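Local coordinates for protein DNA ligase (Archaeoglobus fulgidus, PDB 3GDE) that acts as an ATP-dependent DNA ligase and probably seals nicks in double-stranded DNA during replication, recombination and repair, at residues E8-C13 against T151-R156; L158-L161 against M166-G169; A248-F253 against H338-L343; V365-S368 against K372-K375; T427-V432 against R529-K534. All coordinates share one frame; numbering follows the deposited sequence.

Along the chain the five contacts follow one another, none nested in another. Contacts 1 and 2 lie in the helical N-terminal part, typical of a DNA-binding domain. They share helix 152-162, and their centres are about 10 Å apart. Contacts 3 and 4 belong to the adenylation domain, also with centres about 10 Å apart. Strand 371-379 joins them, since it pairs with both 247-252 and 335-342. Contact 5 lies in the C-terminal OB-fold region. Its centre is about 22 Å from that of contact 2 and about 25 Å from that of contact 3. Contacts 1 and 3 lie on opposite sides of the chain's centre. The series thus samples all three domains of the closed enzyme.

Contact 1: E8-C13 against T151-R156; sequences EFAEFC and TPLEAR
A10 of helix 6-16 packs against L153 and E154 in the first turn of helix 152-162. This is a steep helix-helix crossing in the helical N-terminal domain. The segment axes pass 8.6 Å apart at 76°. The tight part is the methyl of A10. Its CB lies 3.6 Å from L153 O and 4.4 Å from L153 CB. A side chain this small lets the two backbones come close, and the CA atoms of A10 and E154 are 5.6 Å apart.

Beside this spot, T151 and E154 form a capping box that starts helix 152-162. T151 N donates to E154 OE1 over 2.8 Å, in a nearly straight bond of 165°. In return, E154 N donates to T151 OG1 over 3.1 Å. The other carboxylate oxygen, E154 OE2, accepts from L115 N, so the buried acid is held at both oxygens.

The looser side is formed by E11, which is partly exposed. Its chain bends at chi2 (-94°) and crosses L153 obliquely. The contact there is slight, with E11 OE2 3.7 Å from L153 CD2. No direct hydrogen bond joins the two segments. Instead, one water links the E11 carboxylate to the hydroxyl of the cap residue T151. That water donates to E11 OE1 over 2.6 Å.

Contact 2: L158-L161 against M166-G169; sequences LTRL and MRLG
The guanidinium of R160 carries M166 O at its edge and R167 CD over one face. R167 CD sits 4.1 Å above the R160 guanidinium plane, over its centre. This is where the loop after helix 152-162 packs back on the helix's last turn, in the helical N-terminal domain. R160 NH1 donates to M166 O over 3.1 Å, and the oxygen lies close to the guanidinium plane. The donor is tilted 35° from the carbonyl plane of M166.

R160 reaches this place with a chain extended from CG to NE. Along the way R160 CD passes 3.4 Å from M166 O. Acids outside the loop also hold the buried group: E17 forms a salt bridge with NH1, and D93 forms one with NE. Their charges probably offset the nearness of R167, whose side chain crosses R160 at about a right angle. The two guanidinium planes are 56° apart.

M166 covers the other part of the contact. Its CB points away from the helix, but the chain bends at chi2 (-55°) and chi3 and brings sulfur back to the helix. There SD packs against L161 and R160. M166 SD is 4.0 Å from R160 CB and 4.0 Å from L161 CB, and it lies still nearer the backbone, 3.6 Å from L161 N.

Contact 3: A248-F253 against H338-L343; sequences AVEWKF and HFFDIL. With PO4 (phosphate ion), chain C.
E250 and F340, both predicted ATP-binding residues, touch although their strands share no hydrogen bond. The CA atoms of E250 and F340 are 8.2 Å apart, because strand 371-379 lies between their strands and pairs with both. Side chains span the gap. E250 OE1 lies 3.6 Å from F340 CB, and K403 forms a salt bridge with the same oxygen. The F340 ring leads away from E250. Its CG stands between the backbone N and the carbonyl carbon (chi1 57°). F340 and D341 form a classic beta bulge against strand 296-306. A water lies near both E250 OE2 and F340 O.

Further along, F253 and H338 meet obliquely. Their ring centroids are 4.7 Å apart and the planes differ by 38°. F253 CE1 lies over one face of the imidazole, toward its rim. Edge-to-face contact with H397 also holds the F253 ring.

Segment 248-253 holds the start of the KxDG motif of the nucleotidyltransferase fold. K252 is the predicted lysine that carries AMP. K252 NZ donates to phosphate O1 over 2.7 Å and forms a salt bridge with E398. K420 binds the same phosphate, which is probably from the crystallisation liquor. An anion held by both lysines is consistent with a site made for nucleotide phosphate.

Contact 4: V365-S368 against K372-K375; sequences VNES and KLAK
E367 lays its side chain across L373 at about a right angle. The carboxylate comes against the backbone N and CB of L373, with E367 OE1 3.7 Å from L373 CB. E367 OE2 accepts a weak hydrogen bond from L373 N at 3.2 Å, with an N-H...O angle of 158°. The E367 chain runs extended beyond CG, which carries the acid across to the strand backbone. E367 OE2 also lies 3.6 Å from K372 CB.

V365 and L373 are set differently. They slide past each other in opposite directions. V365 CG1 presses on L373 CD1 at 3.3 Å, tighter than usual for two carbons. Neither side chain is relaxed: V365 has chi1 near 7°, almost eclipsed, and L373 has chi1 -105°, off the staggered positions. This is the apolar part of the contact, and V365 is buried in it.

K372 folds back toward the loop. Bends at chi2 and chi3 put K372 CD 3.2 Å from S368 O. Its amine does not meet the acid, as K372 NZ and E367 OE2 are 4.9 Å apart. S368 turns its CB away from the strand, and its hydroxyl is hydrogen-bonded to that of S291.

The contact closes the short connection from helix 354-364 to strand 371-379 in the adenylation domain. L373 packs on R358, L361 and E362 of that helix. On the strand, K372 shares backbone hydrogen bonds with A337 and F339 of neighbouring strand 335-342.

Contact 5: T427-V432 against R529-K534; sequences TLDLVV and RLRDDK. With PO4 (phosphate ion), chain D.
K534 and R531 both address D429 OD1. K534 NZ donates to D429 OD1 over 2.9 Å in a salt bridge, coming from above the carboxylate plane, 53° out of it. R531 NH1 is 3.3 Å from D429 OD1, but no N-H points at the oxygen. This pair is a contact of charges only, with carboxylate and guanidinium planes 86° apart. E504 forms another salt bridge with R531 NH1.

R531 forms a side-on salt bridge with D533, which holds its guanidinium. R531 NE donates to D533 OD1 over 2.8 Å and R531 NH2 donates to D533 OD2 over 2.7 Å. Both oxygens use their syn lone pairs. Bends at chi2 and chi3 fold the arginine over the type I turn R531-K534. K534 CE lies over one face of the guanidinium.

This joins a strand of the C-terminal OB fold, 428-437, to the turn after strand 526-530. The R531-K534 sequence matches the RxDK motif VI of ligases, consistent with a role near the ATP phosphates.

A phosphate ion, probably from the crystallisation liquor, sits against R531 and K534. R531 NH1 donates to its O3 and NH2 to its O1, the latter almost straight at 179°. K534 NZ also donates to phosphate O4 over 3.0 Å.

Contact 1: E8-C13 against T151-R156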
# COMPACT_ATOMS: atom_id res chain seq x y z
N GLU A 8 16.98 -18.72 -12.67
CA GLU A 8 17.01 -17.97 -13.92
C GLU A 8 16.53 -16.54 -13.64
O GLU A 8 17.15 -15.57 -14.08
CB GLU A 8 16.19 -18.64 -15.01
CG GLU A 8 16.14 -17.81 -16.30
CD GLU A 8 15.29 -18.43 -17.41
OE1 GLU A 8 15.27 -17.84 -18.51
OE2 GLU A 8 14.64 -19.48 -17.19
N PHE A 9 15.43 -16.44 -12.90
CA PHE A 9 14.89 -15.18 -12.43
C PHE A 9 15.91 -14.42 -11.56
O PHE A 9 16.11 -13.21 -11.74
CB PHE A 9 13.57 -15.43 -11.68
CG PHE A 9 13.10 -14.28 -10.83
CD1 PHE A 9 12.54 -13.14 -11.42
CD2 PHE A 9 13.22 -14.33 -9.45
CE1 PHE A 9 12.10 -12.08 -10.65
CE2 PHE A 9 12.79 -13.26 -8.66
CZ PHE A 9 12.23 -12.14 -9.27
N ALA A 10 16.56 -15.14 -10.65
CA ALA A 10 17.53 -14.56 -9.72
C ALA A 10 18.73 -13.93 -10.45
O ALA A 10 19.12 -12.80 -10.14
CB ALA A 10 17.99 -15.60 -8.68
N GLU A 11 19.28 -14.65 -11.42
CA GLU A 11 20.40 -14.14 -12.23
C GLU A 11 19.99 -12.94 -13.05
O GLU A 11 20.77 -12.02 -13.24
CB GLU A 11 20.92 -15.19 -13.21
CG GLU A 11 20.98 -16.59 -12.66
CD GLU A 11 22.31 -16.95 -12.07
OE1 GLU A 11 22.35 -17.94 -11.30
OE2 GLU A 11 23.32 -16.28 -12.39
N PHE A 12 18.76 -12.98 -13.57
CA PHE A 12 18.20 -11.83 -14.28
C PHE A 12 18.14 -10.59 -13.37
O PHE A 12 18.51 -9.50 -13.80
CB PHE A 12 16.81 -12.15 -14.84
CG PHE A 12 16.08 -10.95 -15.39
CD1 PHE A 12 16.56 -10.29 -16.52
CD2 PHE A 12 14.91 -10.51 -14.80
CE1 PHE A 12 15.89 -9.18 -17.03
CE2 PHE A 12 14.23 -9.40 -15.30
CZ PHE A 12 14.72 -8.73 -16.42
N CYS A 13 17.68 -10.76 -12.13
CA CYS A 13 17.56 -9.67 -11.16
C CYS A 13 18.91 -9.09 -10.76
O CYS A 13 19.07 -7.88 -10.64
CB CYS A 13 16.82 -10.13 -9.91
SG CYS A 13 15.07 -10.41 -10.18
N THR A 151 20.26 -22.08 -4.76
CA THR A 151 21.59 -21.53 -5.04
C THR A 151 21.81 -20.27 -4.17
O THR A 151 20.85 -19.71 -3.64
CB THR A 151 21.78 -21.18 -6.53
OG1 THR A 151 20.93 -20.10 -6.90
CG2 THR A 151 21.50 -22.40 -7.44
N PRO A 152 23.07 -19.85 -3.99
CA PRO A 152 23.34 -18.61 -3.26
C PRO A 152 22.53 -17.42 -3.79
O PRO A 152 21.91 -16.70 -2.99
CB PRO A 152 24.85 -18.40 -3.49
CG PRO A 152 25.39 -19.79 -3.61
CD PRO A 152 24.32 -20.51 -4.42
N LEU A 153 22.49 -17.23 -5.10
CA LEU A 153 21.71 -16.14 -5.71
C LEU A 153 20.19 -16.31 -5.56
O LEU A 153 19.46 -15.31 -5.45
CB LEU A 153 22.08 -15.98 -7.18
CG LEU A 153 22.16 -14.57 -7.75
CD1 LEU A 153 22.82 -13.57 -6.76
CD2 LEU A 153 22.93 -14.64 -9.05
N GLU A 154 19.72 -17.55 -5.55
CA GLU A 154 18.30 -17.80 -5.25
C GLU A 154 17.98 -17.41 -3.81
O GLU A 154 16.94 -16.82 -3.55
CB GLU A 154 17.93 -19.27 -5.46
CG GLU A 154 17.58 -19.61 -6.88
CD GLU A 154 17.41 -21.12 -7.12
OE1 GLU A 154 17.95 -21.93 -6.33
OE2 GLU A 154 16.73 -21.50 -8.10
N ALA A 155 18.88 -17.76 -2.89
CA ALA A 155 18.68 -17.49 -1.48
C ALA A 155 18.62 -15.99 -1.21
O ALA A 155 17.87 -15.52 -0.35
CB ALA A 155 19.77 -18.15 -0.64
N ARG A 156 19.41 -15.24 -1.97
CA ARG A 156 19.41 -13.79 -1.92
C ARG A 156 18.05 -13.18 -2.24
O ARG A 156 17.52 -12.43 -1.42
CB ARG A 156 20.47 -13.26 -2.87
CG ARG A 156 20.52 -11.75 -3.01
CD ARG A 156 21.93 -11.40 -3.37
NE ARG A 156 22.01 -10.47 -4.48
CZ ARG A 156 23.10 -10.28 -5.20
NH1 ARG A 156 24.21 -10.94 -4.92
NH2 ARG A 156 23.09 -9.41 -6.19
O HOH W 1 21.82 -19.16 -9.04

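Contact 2: L158-L161 against M166-G169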
# COMPACT_ATOMS: atom_id res chain seq x y z
N LEU A 158 15.10 -14.80 -2.70
CA LEU A 158 14.05 -15.41 -1.89
C LEU A 158 13.88 -14.61 -0.61
O LEU A 158 12.76 -14.31 -0.18
CB LEU A 158 14.40 -16.86 -1.54
CG LEU A 158 13.60 -18.06 -2.09
CD1 LEU A 158 12.63 -17.71 -3.21
CD2 LEU A 158 14.53 -19.22 -2.51
N THR A 159 15.01 -14.27 -0.01
CA THR A 159 15.05 -13.53 1.24
C THR A 159 14.51 -12.12 1.02
O THR A 159 13.66 -11.65 1.78
CB THR A 159 16.50 -13.50 1.79
OG1 THR A 159 16.93 -14.85 2.05
CG2 THR A 159 16.60 -12.68 3.08
N ARG A 160 14.98 -11.46 -0.04
CA ARG A 160 14.55 -10.09 -0.35
C ARG A 160 13.07 -10.03 -0.71
O ARG A 160 12.39 -9.05 -0.40
CB ARG A 160 15.41 -9.50 -1.47
CG ARG A 160 16.82 -9.17 -1.02
CD ARG A 160 17.52 -8.27 -2.00
NE ARG A 160 18.95 -8.15 -1.73
CZ ARG A 160 19.80 -7.58 -2.58
NH1 ARG A 160 19.37 -7.11 -3.74
NH2 ARG A 160 21.09 -7.51 -2.29
N LEU A 161 12.58 -11.09 -1.35
CA LEU A 161 11.18 -11.22 -1.73
C LEU A 161 10.28 -11.31 -0.49
O LEU A 161 9.32 -10.55 -0.37
CB LEU A 161 10.98 -12.43 -2.66
CG LEU A 161 9.61 -12.83 -3.21
CD1 LEU A 161 8.85 -11.64 -3.82
CD2 LEU A 161 9.76 -13.95 -4.24
N MET A 166 13.35 -5.79 -3.00
CA MET A 166 14.23 -6.49 -3.95
C MET A 166 15.53 -5.72 -4.23
O MET A 166 16.54 -6.32 -4.62
CB MET A 166 13.49 -6.74 -5.27
CG MET A 166 12.27 -7.64 -5.16
SD MET A 166 12.65 -9.22 -4.39
CE MET A 166 13.18 -10.22 -5.78
N ARG A 167 15.47 -4.40 -4.06
CA ARG A 167 16.62 -3.48 -4.20
C ARG A 167 17.17 -3.41 -5.62
O ARG A 167 18.37 -3.36 -5.82
CB ARG A 167 17.73 -3.79 -3.18
CG ARG A 167 17.27 -3.67 -1.73
CD ARG A 167 18.37 -4.07 -0.75
NE ARG A 167 19.53 -3.19 -0.82
CZ ARG A 167 19.91 -2.35 0.14
NH1 ARG A 167 19.21 -2.26 1.27
NH2 ARG A 167 20.99 -1.59 -0.03
N LEU A 168 16.26 -3.40 -6.59
CA LEU A 168 16.61 -3.45 -8.01
C LEU A 168 16.37 -2.11 -8.68
O LEU A 168 16.73 -1.92 -9.85
CB LEU A 168 15.77 -4.52 -8.73
CG LEU A 168 15.70 -5.92 -8.12
CD1 LEU A 168 14.65 -6.79 -8.81
CD2 LEU A 168 17.08 -6.58 -8.14
N GLY A 169 15.76 -1.18 -7.96
CA GLY A 169 15.38 0.10 -8.53
C GLY A 169 14.19 -0.02 -9.48
O GLY A 169 14.03 0.80 -10.39

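Contact 3: A248-F253 against H338-L343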
# COMPACT_ATOMS: atom_id res chain seq x y z
N ALA A 248 -20.65 20.07 -7.63
CA ALA A 248 -21.27 19.17 -6.66
C ALA A 248 -20.43 19.23 -5.38
O ALA A 248 -19.21 19.04 -5.42
CB ALA A 248 -21.33 17.76 -7.20
N VAL A 249 -21.09 19.52 -4.26
CA VAL A 249 -20.38 19.74 -3.00
C VAL A 249 -20.90 18.80 -1.94
O VAL A 249 -22.11 18.67 -1.75
CB VAL A 249 -20.48 21.21 -2.50
CG1 VAL A 249 -19.57 21.44 -1.29
CG2 VAL A 249 -20.13 22.21 -3.60
N GLU A 250 -19.98 18.14 -1.25
CA GLU A 250 -20.30 17.23 -0.16
C GLU A 250 -19.41 17.57 1.03
O GLU A 250 -18.43 18.28 0.89
CB GLU A 250 -20.05 15.78 -0.59
CG GLU A 250 -20.95 15.28 -1.71
CD GLU A 250 -20.30 14.22 -2.59
OE1 GLU A 250 -19.24 13.67 -2.23
OE2 GLU A 250 -20.87 13.93 -3.67
N TRP A 251 -19.78 17.06 2.19
CA TRP A 251 -18.92 17.13 3.36
C TRP A 251 -17.67 16.29 3.13
O TRP A 251 -17.73 15.26 2.48
CB TRP A 251 -19.67 16.60 4.59
CG TRP A 251 -20.68 17.56 5.19
CD1 TRP A 251 -21.18 18.70 4.62
CD2 TRP A 251 -21.31 17.44 6.47
NE1 TRP A 251 -22.08 19.30 5.47
CE2 TRP A 251 -22.18 18.54 6.61
CE3 TRP A 251 -21.24 16.50 7.51
CZ2 TRP A 251 -22.96 18.75 7.75
CZ3 TRP A 251 -22.02 16.69 8.64
CH2 TRP A 251 -22.87 17.81 8.75
N LYS A 252 -16.53 16.76 3.63
CA LYS A 252 -15.39 15.89 3.85
C LYS A 252 -15.38 15.40 5.30
O LYS A 252 -15.10 16.17 6.22
CB LYS A 252 -14.06 16.55 3.52
CG LYS A 252 -12.94 15.54 3.57
CD LYS A 252 -11.64 16.11 3.10
CE LYS A 252 -10.66 15.00 2.77
NZ LYS A 252 -10.35 14.17 3.96
N PHE A 253 -15.65 14.10 5.47
CA PHE A 253 -15.74 13.46 6.78
C PHE A 253 -14.40 13.15 7.46
O PHE A 253 -13.41 12.82 6.81
CB PHE A 253 -16.57 12.17 6.68
CG PHE A 253 -17.96 12.39 6.17
CD1 PHE A 253 -18.99 12.76 7.04
CD2 PHE A 253 -18.25 12.22 4.81
CE1 PHE A 253 -20.29 12.96 6.56
CE2 PHE A 253 -19.55 12.43 4.32
CZ PHE A 253 -20.56 12.80 5.20
N HIS A 338 -21.15 6.45 5.32
CA HIS A 338 -21.71 7.48 4.45
C HIS A 338 -21.18 7.27 3.05
O HIS A 338 -19.98 7.42 2.80
CB HIS A 338 -21.36 8.87 4.95
CG HIS A 338 -21.87 9.17 6.33
ND1 HIS A 338 -22.82 10.13 6.58
CD2 HIS A 338 -21.57 8.62 7.53
CE1 HIS A 338 -23.08 10.17 7.87
NE2 HIS A 338 -22.34 9.25 8.47
N PHE A 339 -22.08 6.93 2.13
CA PHE A 339 -21.72 6.66 0.76
C PHE A 339 -21.86 7.90 -0.10
O PHE A 339 -22.79 8.69 0.08
CB PHE A 339 -22.54 5.48 0.22
CG PHE A 339 -22.25 4.19 0.93
CD1 PHE A 339 -21.03 3.53 0.73
CD2 PHE A 339 -23.18 3.62 1.81
CE1 PHE A 339 -20.75 2.34 1.39
CE2 PHE A 339 -22.90 2.42 2.48
CZ PHE A 339 -21.68 1.78 2.26
N PHE A 340 -20.90 8.08 -1.02
CA PHE A 340 -20.85 9.26 -1.89
C PHE A 340 -20.68 8.93 -3.37
O PHE A 340 -20.80 9.81 -4.22
CB PHE A 340 -19.78 10.25 -1.44
CG PHE A 340 -18.38 9.68 -1.36
CD1 PHE A 340 -17.58 9.57 -2.51
CD2 PHE A 340 -17.83 9.30 -0.14
CE1 PHE A 340 -16.28 9.07 -2.44
CE2 PHE A 340 -16.52 8.78 -0.06
CZ PHE A 340 -15.75 8.67 -1.23
N ASP A 341 -20.39 7.67 -3.68
CA ASP A 341 -20.28 7.25 -5.08
C ASP A 341 -20.56 5.76 -5.31
O ASP A 341 -20.61 4.96 -4.38
CB ASP A 341 -18.91 7.64 -5.66
CG ASP A 341 -19.02 8.22 -7.05
OD1 ASP A 341 -19.90 7.78 -7.83
OD2 ASP A 341 -18.24 9.13 -7.38
N ILE A 342 -20.73 5.41 -6.58
CA ILE A 342 -21.06 4.06 -7.01
C ILE A 342 -20.29 3.77 -8.30
O ILE A 342 -20.25 4.59 -9.21
CB ILE A 342 -22.61 3.89 -7.18
CG1 ILE A 342 -22.98 2.47 -7.65
CG2 ILE A 342 -23.21 5.01 -8.08
CD1 ILE A 342 -24.47 2.17 -7.54
N LEU A 343 -19.63 2.61 -8.35
CA LEU A 343 -18.73 2.28 -9.46
C LEU A 343 -19.32 1.16 -10.29
O LEU A 343 -18.99 0.98 -11.46
CB LEU A 343 -17.34 1.87 -8.96
CG LEU A 343 -16.64 2.44 -7.70
CD1 LEU A 343 -15.13 2.21 -7.80
CD2 LEU A 343 -16.94 3.90 -7.42
P PO4 C . -6.74 13.47 3.78
O1 PO4 C . -7.83 13.52 4.82
O2 PO4 C . -6.60 14.78 3.04
O3 PO4 C . -5.44 13.12 4.46
O4 PO4 C . -7.09 12.42 2.77
O HOH W 2 -22.46 11.86 -4.04

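Contact 4: V365-S368 against K372-K375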
# COMPACT_ATOMS: atom_id res chain seq x y z
N VAL A 365 -29.17 2.84 -2.15
CA VAL A 365 -29.17 2.79 -0.69
C VAL A 365 -30.47 3.32 -0.09
O VAL A 365 -31.02 4.34 -0.53
CB VAL A 365 -27.86 3.37 -0.04
CG1 VAL A 365 -26.97 4.03 -1.07
CG2 VAL A 365 -28.17 4.30 1.14
N ASN A 366 -30.96 2.57 0.88
CA ASN A 366 -32.10 2.95 1.69
C ASN A 366 -31.54 3.37 3.04
O ASN A 366 -31.08 2.54 3.82
CB ASN A 366 -33.07 1.76 1.80
CG ASN A 366 -33.97 1.85 3.01
OD1 ASN A 366 -34.96 2.59 3.01
ND2 ASN A 366 -33.64 1.09 4.06
N GLU A 367 -31.55 4.68 3.28
CA GLU A 367 -30.92 5.27 4.46
C GLU A 367 -31.49 4.72 5.77
O GLU A 367 -32.70 4.62 5.94
CB GLU A 367 -30.99 6.80 4.42
CG GLU A 367 -30.11 7.44 3.33
CD GLU A 367 -29.77 8.91 3.59
OE1 GLU A 367 -30.16 9.76 2.76
OE2 GLU A 367 -29.12 9.22 4.61
N SER A 368 -30.59 4.34 6.66
CA SER A 368 -30.94 3.92 8.01
C SER A 368 -30.10 4.70 9.02
O SER A 368 -29.42 5.67 8.66
CB SER A 368 -30.75 2.41 8.17
OG SER A 368 -29.44 2.00 7.81
N LYS A 372 -25.84 5.95 5.59
CA LYS A 372 -26.31 7.23 5.07
C LYS A 372 -25.75 7.52 3.69
O LYS A 372 -24.74 6.96 3.28
CB LYS A 372 -25.92 8.37 6.02
CG LYS A 372 -26.01 8.03 7.50
CD LYS A 372 -27.44 8.10 8.01
CE LYS A 372 -27.80 9.49 8.49
NZ LYS A 372 -28.92 9.41 9.49
N LEU A 373 -26.44 8.41 2.97
CA LEU A 373 -25.89 9.08 1.81
C LEU A 373 -25.22 10.38 2.22
O LEU A 373 -25.72 11.10 3.09
CB LEU A 373 -26.99 9.40 0.79
CG LEU A 373 -27.11 8.58 -0.49
CD1 LEU A 373 -26.48 7.21 -0.36
CD2 LEU A 373 -28.58 8.47 -0.91
N ALA A 374 -24.09 10.68 1.59
CA ALA A 374 -23.49 12.00 1.71
C ALA A 374 -24.50 13.03 1.20
O ALA A 374 -25.07 12.87 0.12
CB ALA A 374 -22.19 12.08 0.92
N LYS A 375 -24.73 14.06 2.00
CA LYS A 375 -25.52 15.18 1.55
C LYS A 375 -24.74 15.86 0.43
O LYS A 375 -23.54 16.12 0.55
CB LYS A 375 -25.80 16.13 2.72
CG LYS A 375 -26.58 17.40 2.37
CD LYS A 375 -26.88 18.24 3.63
CE LYS A 375 -27.57 19.55 3.28
NZ LYS A 375 -28.88 19.34 2.59

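Contact 5: T427-V432 against R529-K534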
# COMPACT_ATOMS: atom_id res chain seq x y z
N THR A 427 -1.42 15.81 6.77
CA THR A 427 -0.32 15.06 7.34
C THR A 427 0.23 14.18 6.22
O THR A 427 -0.42 14.02 5.17
CB THR A 427 -0.70 14.22 8.57
OG1 THR A 427 -1.71 13.26 8.23
CG2 THR A 427 -1.17 15.11 9.71
N LEU A 428 1.42 13.64 6.44
CA LEU A 428 2.05 12.76 5.46
C LEU A 428 2.32 11.43 6.09
O LEU A 428 2.57 11.34 7.29
CB LEU A 428 3.36 13.36 4.95
CG LEU A 428 3.24 14.56 4.00
CD1 LEU A 428 4.55 15.33 3.99
CD2 LEU A 428 2.81 14.12 2.60
N ASP A 429 2.27 10.38 5.28
CA ASP A 429 2.75 9.12 5.77
C ASP A 429 4.05 8.73 5.06
O ASP A 429 4.12 8.68 3.83
CB ASP A 429 1.65 8.08 5.76
CG ASP A 429 0.85 8.07 7.08
OD1 ASP A 429 -0.25 8.67 7.17
OD2 ASP A 429 1.38 7.46 8.05
N LEU A 430 5.08 8.54 5.88
CA LEU A 430 6.44 8.44 5.41
C LEU A 430 7.10 7.19 5.99
O LEU A 430 6.82 6.79 7.12
CB LEU A 430 7.23 9.72 5.77
CG LEU A 430 6.68 11.05 5.22
CD1 LEU A 430 7.27 12.27 5.94
CD2 LEU A 430 6.86 11.17 3.69
N VAL A 431 7.98 6.57 5.21
CA VAL A 431 8.66 5.35 5.64
C VAL A 431 9.77 5.71 6.64
O VAL A 431 10.48 6.68 6.44
CB VAL A 431 9.27 4.57 4.43
CG1 VAL A 431 9.88 3.22 4.89
CG2 VAL A 431 8.21 4.33 3.37
N VAL A 432 9.89 4.92 7.69
CA VAL A 432 11.01 5.05 8.62
C VAL A 432 12.22 4.28 8.08
O VAL A 432 12.28 3.05 8.14
CB VAL A 432 10.65 4.56 10.02
CG1 VAL A 432 11.78 4.93 11.01
CG2 VAL A 432 9.34 5.14 10.45
N ARG A 529 1.18 9.34 14.70
CA ARG A 529 1.07 7.93 15.07
C ARG A 529 1.74 6.99 14.07
O ARG A 529 2.01 7.36 12.92
CB ARG A 529 -0.40 7.53 15.22
CG ARG A 529 -1.20 7.61 13.93
CD ARG A 529 -2.68 7.45 14.25
NE ARG A 529 -3.42 8.58 13.71
CZ ARG A 529 -3.87 9.61 14.42
NH1 ARG A 529 -3.70 9.69 15.73
NH2 ARG A 529 -4.51 10.58 13.80
N LEU A 530 1.98 5.76 14.52
CA LEU A 530 2.43 4.68 13.65
C LEU A 530 1.25 4.24 12.77
O LEU A 530 0.16 4.04 13.27
CB LEU A 530 2.91 3.49 14.50
CG LEU A 530 3.32 2.16 13.86
CD1 LEU A 530 4.66 2.26 13.11
CD2 LEU A 530 3.41 1.09 14.94
N ARG A 531 1.48 4.10 11.47
CA ARG A 531 0.41 3.62 10.59
C ARG A 531 0.61 2.16 10.17
O ARG A 531 1.24 1.87 9.16
CB ARG A 531 0.20 4.57 9.40
CG ARG A 531 -0.23 5.98 9.81
CD ARG A 531 -1.63 6.02 10.45
NE ARG A 531 -2.67 5.67 9.47
CZ ARG A 531 -3.31 6.54 8.69
NH1 ARG A 531 -3.06 7.85 8.79
NH2 ARG A 531 -4.21 6.10 7.83
N ASP A 532 0.07 1.26 10.97
CA ASP A 532 0.09 -0.17 10.65
C ASP A 532 -0.78 -0.50 9.44
O ASP A 532 -0.52 -1.49 8.75
CB ASP A 532 -0.36 -1.02 11.85
CG ASP A 532 0.72 -1.15 12.91
OD1 ASP A 532 1.92 -1.16 12.53
OD2 ASP A 532 0.36 -1.25 14.11
N ASP A 533 -1.79 0.33 9.19
CA ASP A 533 -2.66 0.17 8.02
C ASP A 533 -1.95 0.46 6.69
O ASP A 533 -2.55 0.33 5.61
CB ASP A 533 -3.92 1.06 8.17
CG ASP A 533 -3.58 2.54 8.33
OD1 ASP A 533 -2.77 2.88 9.21
OD2 ASP A 533 -4.15 3.37 7.57
N LYS A 534 -0.67 0.85 6.76
CA LYS A 534 0.08 1.29 5.59
C LYS A 534 1.42 0.55 5.43
O LYS A 534 2.28 0.59 6.32
CB LYS A 534 0.33 2.80 5.64
CG LYS A 534 -0.92 3.65 5.63
CD LYS A 534 -0.60 5.08 5.34
CE LYS A 534 -1.86 5.91 5.15
NZ LYS A 534 -1.54 7.36 4.98
P PO4 D . -4.83 9.14 5.66
O1 PO4 D . -5.59 7.93 6.13
O2 PO4 D . -5.81 10.26 5.36
O3 PO4 D . -3.88 9.60 6.74
O4 PO4 D . -4.06 8.79 4.40